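Local coordinates for tetracycline repressor protein class G (Acinetobacter baumannii, PDB 6RX9) that represses transcription of the tetracycline resistance gene by binding its operator DNA, and has its affinity for that DNA reduced when tetracycline binds, at residues 66-71 and 110-115; 58-63 and 84-89; 78-83 and 187-192; 96-101 and 144-149. One frame throughout, in Å; residues are numbered along the deposited sequence. Where two conformers were deposited one is given.

Interaction 1: residues 66-71 and 110-115; sequences RSLPEE and FGTAET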
# COMPACT_ATOMS: atom_id res chain seq x y z
N ARG A 66 -2.65 14.39 -15.00
CA ARG A 66 -1.70 13.48 -15.70
C ARG A 66 -2.38 12.13 -16.01
O ARG A 66 -1.64 11.14 -16.23
CB ARG A 66 -0.44 13.30 -14.85
CG ARG A 66 0.59 14.40 -15.06
CD ARG A 66 1.35 14.21 -16.36
NE ARG A 66 2.33 15.26 -16.59
CZ ARG A 66 3.23 15.25 -17.58
NH1 ARG A 66 3.30 14.24 -18.42
NH2 ARG A 66 4.07 16.26 -17.71
N SER A 67 -3.71 12.10 -16.06
CA SER A 67 -4.52 10.87 -16.27
C SER A 67 -4.63 10.52 -17.76
O SER A 67 -4.80 9.33 -18.07
CB SER A 67 -5.89 11.01 -15.64
OG SER A 67 -6.63 12.05 -16.26
N LEU A 68 -4.53 11.52 -18.65
CA LEU A 68 -4.73 11.36 -20.12
C LEU A 68 -3.39 11.42 -20.84
O LEU A 68 -2.61 12.35 -20.63
CB LEU A 68 -5.68 12.44 -20.62
CG LEU A 68 -7.11 12.37 -20.08
CD1 LEU A 68 -7.96 13.50 -20.63
CD2 LEU A 68 -7.75 11.02 -20.41
N PRO A 69 -3.07 10.45 -21.73
CA PRO A 69 -1.87 10.51 -22.56
C PRO A 69 -1.81 11.80 -23.39
O PRO A 69 -2.82 12.18 -23.97
CB PRO A 69 -1.98 9.29 -23.48
CG PRO A 69 -2.88 8.34 -22.74
CD PRO A 69 -3.84 9.22 -21.97
N GLU A 70 -0.63 12.44 -23.43
CA GLU A 70 -0.36 13.66 -24.23
C GLU A 70 0.17 13.23 -25.61
O GLU A 70 0.81 12.16 -25.69
CB GLU A 70 0.62 14.56 -23.49
CG GLU A 70 0.09 15.04 -22.15
CD GLU A 70 1.03 15.93 -21.35
OE1 GLU A 70 2.23 15.96 -21.67
OE2 GLU A 70 0.55 16.59 -20.40
N GLU A 71 -0.11 14.02 -26.65
CA GLU A 71 0.32 13.72 -28.04
C GLU A 71 1.86 13.70 -28.07
O GLU A 71 2.48 14.50 -27.36
CB GLU A 71 -0.29 14.71 -29.03
CG GLU A 71 0.14 16.16 -28.84
CD GLU A 71 -0.56 17.15 -29.75
OE1 GLU A 71 -1.00 16.75 -30.85
OE2 GLU A 71 -0.69 18.33 -29.36
N PHE A 110 -14.77 5.70 -16.12
CA PHE A 110 -14.79 4.64 -17.17
C PHE A 110 -14.24 5.22 -18.48
O PHE A 110 -13.55 4.48 -19.21
CB PHE A 110 -16.19 4.06 -17.33
CG PHE A 110 -16.70 3.33 -16.12
CD1 PHE A 110 -16.15 2.11 -15.74
CD2 PHE A 110 -17.73 3.85 -15.35
CE1 PHE A 110 -16.62 1.43 -14.63
CE2 PHE A 110 -18.20 3.17 -14.23
CZ PHE A 110 -17.64 1.96 -13.87
N GLY A 111 -14.55 6.48 -18.78
CA GLY A 111 -14.02 7.22 -19.94
C GLY A 111 -12.50 7.31 -19.89
O GLY A 111 -11.85 6.96 -20.90
N THR A 112 -11.95 7.76 -18.76
CA THR A 112 -10.49 7.93 -18.51
C THR A 112 -9.81 6.56 -18.58
O THR A 112 -8.74 6.47 -19.22
CB THR A 112 -10.23 8.62 -17.17
OG1 THR A 112 -10.82 9.92 -17.23
CG2 THR A 112 -8.76 8.75 -16.84
N ALA A 113 -10.39 5.54 -17.93
CA ALA A 113 -9.89 4.14 -17.91
C ALA A 113 -9.73 3.63 -19.34
O ALA A 113 -8.62 3.16 -19.67
CB ALA A 113 -10.84 3.27 -17.12
N GLU A 114 -10.78 3.74 -20.16
CA GLU A 114 -10.81 3.23 -21.56
C GLU A 114 -9.74 3.94 -22.39
O GLU A 114 -9.01 3.24 -23.12
CB GLU A 114 -12.19 3.40 -22.18
CG GLU A 114 -12.27 2.86 -23.60
CD GLU A 114 -13.64 2.36 -24.05
OE1 GLU A 114 -14.55 2.29 -23.20
OE2 GLU A 114 -13.78 2.04 -25.24
N THR A 115 -9.64 5.27 -22.27
CA THR A 115 -8.62 6.10 -22.97
C THR A 115 -7.22 5.58 -22.63
O THR A 115 -6.42 5.38 -23.56
CB THR A 115 -8.76 7.59 -22.63
OG1 THR A 115 -10.10 8.01 -22.91
CG2 THR A 115 -7.79 8.46 -23.40
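S67, L68 and P69 meet T112 and T115 through aliphatic carbons, and no flat group is stacked across this contact. The flat group with a partner close over one face is the guanidinium of R66, on the loop itself. E70 OE2 lies 4.1 Å above its plane, over the centre. E70 OE1 is 3.8 Å from R66 NH1, a long ion pair in which no N-H points at the oxygen. This pair spans the loop on residues that do not touch 110-115.

The contact itself is a line of methyl and methylene groups. S67 CB lies 3.8 Å from T112 CG2. L68 reaches over with one branch, and its CD2 comes within 3.9 Å of T115 CG2. P69 adds its ring carbon CD at 4.3 Å from the same T115 CG2.

T115 shows how the threonine torsion sorts its two branches. OG1 stands beside the backbone N (chi1 -55°) and donates to G111 O at 2.9 Å. CG2 is anti to N and faces the loop. G111 O also accepts from T115 N, from the opposite face of its carbonyl plane.

Polar partners lie beside this apolar patch. S67 OG is bonded to H64 O, and S67 O accepts from Q116 NE2 further along the helix.

This is a small surface contact in the all-helical ligand-binding domain of a TetR-type repressor. The loop between helices 61-64 and 75-91 rests on the first turns of helix 110-122. S67 lies about 5 Å, side chain to side chain, from H64 and N82, which probably bind tetracycline.

Interaction 2: residues 58-63 and 84-89; sequences AMLAER and LSFRTA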
# COMPACT_ATOMS: atom_id res chain seq x y z
N ALA A 58 -10.79 14.37 -3.21
CA ALA A 58 -10.17 15.69 -3.45
C ALA A 58 -8.66 15.53 -3.68
O ALA A 58 -8.12 16.17 -4.61
CB ALA A 58 -10.44 16.62 -2.30
N MET A 59 -8.00 14.69 -2.88
CA MET A 59 -6.52 14.58 -2.85
C MET A 59 -5.98 14.03 -4.18
O MET A 59 -4.78 14.24 -4.43
CB MET A 59 -6.05 13.71 -1.68
CG MET A 59 -6.03 14.46 -0.37
SD MET A 59 -5.23 13.55 0.95
CE MET A 59 -3.54 13.54 0.36
N LEU A 60 -6.81 13.38 -5.00
CA LEU A 60 -6.40 12.80 -6.31
C LEU A 60 -6.46 13.84 -7.44
O LEU A 60 -6.24 13.44 -8.60
CB LEU A 60 -7.31 11.60 -6.63
CG LEU A 60 -7.22 10.43 -5.64
CD1 LEU A 60 -8.06 9.25 -6.11
CD2 LEU A 60 -5.78 10.01 -5.41
N ALA A 61 -6.72 15.12 -7.12
CA ALA A 61 -6.79 16.24 -8.08
C ALA A 61 -5.52 16.29 -8.95
O ALA A 61 -5.66 16.36 -10.19
CB ALA A 61 -6.99 17.55 -7.35
N GLU A 62 -4.34 16.25 -8.32
CA GLU A 62 -3.00 16.31 -8.99
C GLU A 62 -2.87 15.18 -10.01
O GLU A 62 -2.30 15.43 -11.09
CB GLU A 62 -1.89 16.26 -7.93
CG GLU A 62 -0.49 15.99 -8.48
CD GLU A 62 0.12 17.09 -9.34
OE1 GLU A 62 -0.52 18.15 -9.49
OE2 GLU A 62 1.24 16.88 -9.85
N ARG A 63 -3.38 13.98 -9.69
CA ARG A 63 -3.27 12.78 -10.57
C ARG A 63 -4.15 12.95 -11.82
O ARG A 63 -3.72 12.49 -12.89
CB ARG A 63 -3.64 11.49 -9.82
CG ARG A 63 -3.09 10.24 -10.48
CD ARG A 63 -3.67 8.93 -9.99
NE ARG A 63 -2.96 7.79 -10.57
CZ ARG A 63 -3.15 6.51 -10.25
NH1 ARG A 63 -2.44 5.58 -10.85
NH2 ARG A 63 -4.05 6.17 -9.34
N LEU A 84 4.30 9.53 -10.69
CA LEU A 84 4.93 10.64 -9.92
C LEU A 84 3.84 11.60 -9.41
O LEU A 84 3.96 12.08 -8.27
CB LEU A 84 5.95 11.37 -10.81
CG LEU A 84 7.24 10.60 -11.07
CD1 LEU A 84 7.99 11.18 -12.26
CD2 LEU A 84 8.13 10.60 -9.83
N SER A 85 2.82 11.86 -10.23
CA SER A 85 1.66 12.74 -9.90
C SER A 85 0.83 12.11 -8.78
O SER A 85 0.39 12.86 -7.88
CB SER A 85 0.82 13.01 -11.12
OG SER A 85 0.08 11.86 -11.51
N PHE A 86 0.61 10.79 -8.84
CA PHE A 86 -0.13 10.02 -7.80
C PHE A 86 0.64 10.08 -6.48
O PHE A 86 0.02 10.35 -5.43
CB PHE A 86 -0.38 8.58 -8.29
CG PHE A 86 -1.24 7.72 -7.39
CD1 PHE A 86 -2.26 8.27 -6.62
CD2 PHE A 86 -1.05 6.35 -7.35
CE1 PHE A 86 -3.05 7.46 -5.82
CE2 PHE A 86 -1.84 5.54 -6.54
CZ PHE A 86 -2.84 6.10 -5.77
N ARG A 87 1.96 9.89 -6.52
CA ARG A 87 2.84 9.96 -5.32
C ARG A 87 2.76 11.36 -4.70
O ARG A 87 2.57 11.46 -3.47
CB ARG A 87 4.29 9.61 -5.67
CG ARG A 87 5.23 9.72 -4.48
CD ARG A 87 6.65 9.34 -4.85
NE ARG A 87 7.54 9.35 -3.70
CZ ARG A 87 8.61 10.12 -3.56
NH1 ARG A 87 8.97 10.97 -4.51
NH2 ARG A 87 9.34 10.03 -2.46
N THR A 88 2.89 12.41 -5.52
CA THR A 88 2.83 13.83 -5.08
C THR A 88 1.48 14.09 -4.39
O THR A 88 1.49 14.72 -3.32
CB THR A 88 3.07 14.79 -6.25
OG1 THR A 88 4.30 14.41 -6.87
CG2 THR A 88 3.14 16.24 -5.83
N ALA A 89 0.39 13.61 -4.99
CA ALA A 89 -1.00 13.78 -4.49
C ALA A 89 -1.15 13.17 -3.10
O ALA A 89 -1.77 13.82 -2.23
CB ALA A 89 -1.98 13.17 -5.46
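R63 lays its guanidinium flat on the ring of F86. The planes are 5° apart and the centres 3.9 Å. CZ lies over the ring face, 24° off the normal, in a cation-pi stack. NH2 sits nearest the middle of the ring, 3.5 Å above its plane. NE is displaced toward the root of the ring and lies 3.5 Å from F86 CB.

R63 has CG anti to the backbone N (chi1 -160°) and is extended from CG to NE, so its aliphatic part passes F86 CB before the head reaches the ring. The edge of F86, near the ring plane, meets L60: CD2 is 3.8 Å from F86 CE1.

E62 has CG anti to N, which sets CG 3.3 Å from S85 O; its CB touches A89 CB. M59 CE comes within 3.1 Å of A89 O. A89 CB lies 3.2 Å from M59 O, so the methyl is pressed against that carbonyl. The small side chain lets the segments come close, with E62 and A89 CA atoms 5.5 Å apart. In one of two deposited conformers, S85 OG packs against R63 CA and CG, and its polar partner is N82 O. No hydrogen bond joins the two segments.

Bonds from R63 NH1 to S138 OG and N82 OD1 help fix the guanidinium over the ring. F86 meets H100 edge-to-face and packs on S138, V141 and V142 of helix 127-155. Segment 58-63 spans the junction of helices 48-59 and 61-64, leading from the DNA-binding part of the chain, and lies against helix 75-91.

Interaction 3: residues 78-83 and 187-192; sequences FLKENA and AFNFGL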
# COMPACT_ATOMS: atom_id res chain seq x y z
N PHE A 78 4.36 8.38 -20.07
CA PHE A 78 2.95 8.44 -19.57
C PHE A 78 2.85 7.75 -18.21
O PHE A 78 2.32 8.37 -17.27
CB PHE A 78 1.97 7.81 -20.55
CG PHE A 78 0.58 7.65 -19.98
CD1 PHE A 78 -0.17 8.77 -19.64
CD2 PHE A 78 0.04 6.40 -19.74
CE1 PHE A 78 -1.43 8.63 -19.09
CE2 PHE A 78 -1.22 6.26 -19.19
CZ PHE A 78 -1.96 7.38 -18.87
N LEU A 79 3.32 6.50 -18.11
CA LEU A 79 3.21 5.68 -16.87
C LEU A 79 4.04 6.31 -15.75
O LEU A 79 3.54 6.35 -14.60
CB LEU A 79 3.66 4.24 -17.14
CG LEU A 79 2.69 3.39 -17.97
CD1 LEU A 79 3.20 1.97 -18.11
CD2 LEU A 79 1.29 3.41 -17.38
N LYS A 80 5.25 6.80 -16.05
CA LYS A 80 6.16 7.42 -15.05
C LYS A 80 5.54 8.72 -14.52
O LYS A 80 5.44 8.85 -13.29
CB LYS A 80 7.56 7.69 -15.62
CG LYS A 80 8.49 8.40 -14.65
CD LYS A 80 9.96 8.09 -14.83
CE LYS A 80 10.80 8.57 -13.67
NZ LYS A 80 12.23 8.20 -13.83
N GLU A 81 5.13 9.62 -15.41
CA GLU A 81 4.57 10.95 -15.02
C GLU A 81 3.26 10.73 -14.24
O GLU A 81 3.03 11.49 -13.28
CB GLU A 81 4.38 11.84 -16.24
CG GLU A 81 5.68 12.34 -16.84
CD GLU A 81 6.55 13.18 -15.91
OE1 GLU A 81 7.76 13.30 -16.18
OE2 GLU A 81 6.02 13.72 -14.91
N ASN A 82 2.45 9.74 -14.63
CA ASN A 82 1.20 9.37 -13.92
C ASN A 82 1.55 8.90 -12.49
O ASN A 82 0.91 9.37 -11.54
CB ASN A 82 0.41 8.31 -14.68
CG ASN A 82 -0.92 7.99 -14.02
OD1 ASN A 82 -1.02 7.04 -13.25
ND2 ASN A 82 -1.94 8.78 -14.31
N ALA A 83 2.55 8.03 -12.36
CA ALA A 83 3.00 7.48 -11.06
C ALA A 83 3.49 8.62 -10.15
O ALA A 83 3.08 8.65 -8.97
CB ALA A 83 4.06 6.43 -11.26
N ALA A 187 15.10 6.05 -4.13
CA ALA A 187 14.53 4.71 -3.87
C ALA A 187 13.22 4.55 -4.65
O ALA A 187 13.05 3.52 -5.34
CB ALA A 187 14.31 4.51 -2.39
N PHE A 188 12.31 5.52 -4.55
CA PHE A 188 11.01 5.50 -5.25
C PHE A 188 11.24 5.35 -6.76
O PHE A 188 10.65 4.46 -7.39
CB PHE A 188 10.18 6.75 -4.98
CG PHE A 188 8.93 6.79 -5.81
CD1 PHE A 188 7.82 6.03 -5.46
CD2 PHE A 188 8.88 7.52 -6.99
CE1 PHE A 188 6.68 6.04 -6.24
CE2 PHE A 188 7.74 7.52 -7.77
CZ PHE A 188 6.64 6.78 -7.40
N ASN A 189 12.09 6.22 -7.32
CA ASN A 189 12.39 6.27 -8.78
C ASN A 189 13.01 4.94 -9.23
O ASN A 189 12.68 4.50 -10.34
CB ASN A 189 13.24 7.49 -9.14
CG ASN A 189 12.41 8.76 -9.19
OD1 ASN A 189 11.46 8.86 -9.96
ND2 ASN A 189 12.76 9.74 -8.37
N PHE A 190 13.82 4.30 -8.39
CA PHE A 190 14.46 3.00 -8.75
C PHE A 190 13.38 1.92 -8.94
O PHE A 190 13.43 1.22 -9.96
CB PHE A 190 15.50 2.56 -7.72
CG PHE A 190 16.04 1.18 -8.01
CD1 PHE A 190 16.99 0.99 -9.01
CD2 PHE A 190 15.56 0.07 -7.34
CE1 PHE A 190 17.47 -0.28 -9.29
CE2 PHE A 190 16.04 -1.20 -7.62
CZ PHE A 190 16.99 -1.37 -8.60
N GLY A 191 12.44 1.79 -8.00
CA GLY A 191 11.33 0.83 -8.10
C GLY A 191 10.44 1.12 -9.30
O GLY A 191 10.02 0.16 -9.98
N LEU A 192 10.13 2.40 -9.55
CA LEU A 192 9.25 2.85 -10.66
C LEU A 192 9.90 2.51 -12.00
O LEU A 192 9.23 1.90 -12.85
CB LEU A 192 8.99 4.35 -10.53
CG LEU A 192 8.09 4.97 -11.60
CD1 LEU A 192 6.81 4.18 -11.77
CD2 LEU A 192 7.79 6.42 -11.27
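Two helical segments run roughly antiparallel here, 78-83 against 187-192. Their axes make 145° and come no nearer than 11.4 Å. At that spacing side chains bridge the two helices, partly onto backbone oxygens. The nearest CA atoms belong to K80 and L192, 7.1 Å apart.

L192 makes the largest single contribution, with K80 close behind. The leucine CG is anti to the backbone N (chi1 180°), and its two methyls close on A83. CD1 is 3.6 Å from A83 CB, and CD2 is 3.7 Å from the same carbon. CD2 also lies 3.9 Å from K80 O and touches K80 CG.

K80 is extended beyond CG and passes N189 at about a right angle. Its CE is 3.8 Å from N189 OD1, a packing contact. The ammonium NZ instead forms a salt bridge with D193. F188 adds its ring tip, with CZ 4.3 Å from A83 O.

The contact lies in the all-helical ligand-binding domain of this TetR-type repressor. It joins helix 75-91, which carries N82 of the probable tetracycline site, to helix 185-202. Helix 127-155 borders it: A83 touches V137, and the F188 ring meets that of Y140. On helix 185-202, A187 packs on W132 and F190 on R129, both of the second subunit.

Interaction 4: residues 96-101 and 144-149; sequences GARIHA and SVLEQQ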
# COMPACT_ATOMS: atom_id res chain seq x y z
N GLY A 96 -2.05 11.06 3.98
CA GLY A 96 -2.65 10.96 2.64
C GLY A 96 -2.83 9.51 2.19
O GLY A 96 -3.94 9.17 1.76
N ALA A 97 -1.79 8.69 2.29
CA ALA A 97 -1.82 7.28 1.83
C ALA A 97 -2.78 6.46 2.71
O ALA A 97 -3.52 5.64 2.14
CB ALA A 97 -0.43 6.69 1.80
N ARG A 98 -2.78 6.69 4.02
CA ARG A 98 -3.68 6.01 5.00
C ARG A 98 -5.14 6.31 4.65
O ARG A 98 -5.96 5.37 4.64
CB ARG A 98 -3.37 6.45 6.43
CG ARG A 98 -2.14 5.79 7.05
CD ARG A 98 -1.90 6.28 8.46
NE ARG A 98 -3.02 5.94 9.33
CZ ARG A 98 -3.38 6.60 10.44
NH1 ARG A 98 -4.42 6.18 11.13
NH2 ARG A 98 -2.70 7.66 10.85
N ILE A 99 -5.45 7.58 4.37
CA ILE A 99 -6.81 8.05 3.98
C ILE A 99 -7.22 7.33 2.69
O ILE A 99 -8.34 6.78 2.65
CB ILE A 99 -6.86 9.58 3.86
CG1 ILE A 99 -6.78 10.25 5.24
CG2 ILE A 99 -8.09 10.04 3.08
CD1 ILE A 99 -6.50 11.73 5.20
N HIS A 100 -6.34 7.31 1.68
CA HIS A 100 -6.59 6.66 0.36
C HIS A 100 -6.88 5.17 0.57
O HIS A 100 -7.87 4.67 -0.00
CB HIS A 100 -5.42 6.89 -0.60
CG HIS A 100 -5.60 6.22 -1.92
ND1 HIS A 100 -6.30 6.82 -2.96
CD2 HIS A 100 -5.20 5.02 -2.38
CE1 HIS A 100 -6.31 6.01 -4.00
NE2 HIS A 100 -5.64 4.89 -3.67
N ALA A 101 -6.05 4.49 1.38
CA ALA A 101 -6.13 3.04 1.67
C ALA A 101 -7.42 2.72 2.43
O ALA A 101 -8.08 1.71 2.08
CB ALA A 101 -4.92 2.61 2.45
N SER A 144 4.64 2.41 -1.27
CA SER A 144 5.81 3.31 -1.06
C SER A 144 5.43 4.48 -0.15
O SER A 144 6.18 4.76 0.80
CB SER A 144 6.36 3.80 -2.38
OG SER A 144 7.35 4.79 -2.16
N VAL A 145 4.30 5.15 -0.43
CA VAL A 145 3.91 6.39 0.31
C VAL A 145 3.46 6.02 1.73
O VAL A 145 3.78 6.79 2.66
CB VAL A 145 2.85 7.21 -0.45
CG1 VAL A 145 2.48 8.46 0.33
CG2 VAL A 145 3.32 7.59 -1.85
N LEU A 146 2.76 4.89 1.90
CA LEU A 146 2.37 4.38 3.25
C LEU A 146 3.62 4.29 4.14
O LEU A 146 3.57 4.80 5.28
CB LEU A 146 1.68 3.02 3.13
CG LEU A 146 0.19 3.04 2.78
CD1 LEU A 146 -0.30 1.65 2.43
CD2 LEU A 146 -0.64 3.63 3.92
N GLU A 147 4.69 3.67 3.62
CA GLU A 147 5.96 3.45 4.37
C GLU A 147 6.64 4.79 4.66
O GLU A 147 7.09 4.99 5.81
CB GLU A 147 6.88 2.51 3.58
CG GLU A 147 8.08 2.03 4.37
CD GLU A 147 8.82 0.85 3.75
OE1 GLU A 147 9.97 1.02 3.33
OE2 GLU A 147 8.23 -0.25 3.71
N GLN A 148 6.71 5.68 3.66
CA GLN A 148 7.35 7.02 3.77
C GLN A 148 6.64 7.85 4.85
O GLN A 148 7.33 8.45 5.68
CB GLN A 148 7.34 7.75 2.43
CG GLN A 148 8.03 9.11 2.49
CD GLN A 148 8.37 9.66 1.12
OE1 GLN A 148 8.38 8.94 0.12
NE2 GLN A 148 8.65 10.95 1.07
N GLN A 149 5.31 7.87 4.82
CA GLN A 149 4.49 8.72 5.73
C GLN A 149 4.48 8.13 7.15
O GLN A 149 4.40 8.92 8.11
CB GLN A 149 3.09 8.92 5.16
CG GLN A 149 3.07 9.92 4.02
CD GLN A 149 1.68 10.25 3.53
OE1 GLN A 149 0.80 9.39 3.46
NE2 GLN A 149 1.47 11.50 3.17
O HOH W 1 -0.19 7.80 5.23
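A97 packs on V145, L146 and Q149 in a close helix-helix contact inside the ligand-binding domain. It joins the short helix 96-102 to the long helix 127-155. The axes approach to 8.7 Å at 134°, and a small residue sits at the crossing. A97 CB lies 3.7 Å from V145 CG1. It is equally far from L146 CD2.

L146 has CG beside the backbone N and anti to its carbonyl carbon (chi1 -82°). Its CD2 goes past A97 to within 3.7 Å of R98 N. The same methyl touches R98 CG, where the two side chains cross at about a right angle. On the other subunit of the dimer, L146 of that chain packs against this leucine. Helix 127-155 belongs to the helical dimer interface, as in other TetR repressors, so L146 touches helix 96-102 and the second subunit alike.

Q149 supplies the polar half. Its chain is extended beyond CG, and OE1 accepts from A97 N at 2.9 Å. The bond is nearly straight, and the N-H comes in the plane of the amide. A water donates to the same OE1 at 2.6 Å and accepts from R98 N at 3.1 Å. One oxygen thus serves, directly and through water, two amides in the first turn of helix 96-102. G96 N is also near OE1, but its angle is poor for a bond. Q149 NE2 makes weak bonds to L90 O and Y93 O. The R98 guanidinium forms a salt bridge with D23. One turn after G96, H100 probably binds the magnesium that accompanies tetracycline.

The probable tetracycline-magnesium site is bordered by all four: N82 lies on 78-83 and H100 on 96-101, with interactions 1 and 2 beside them. N82 links three of them: its ND2 is 3.1 Å from R66 O of interaction 1, and its OD1 is 3.1 Å from R63 NH1 of interaction 2. Interactions 2 and 3 share helix 75-91, with centres 13 Å apart, and R87 and L84 pack on F188. Interaction 4 joins interaction 2 through F86 CZ, 3.7 Å from H100 NE2. R87 NH2 also bonds Q148 OE1 at 3.0 Å. Interactions 1 and 4 do not touch. Interactions 1, 3 and 4 each reach the second subunit.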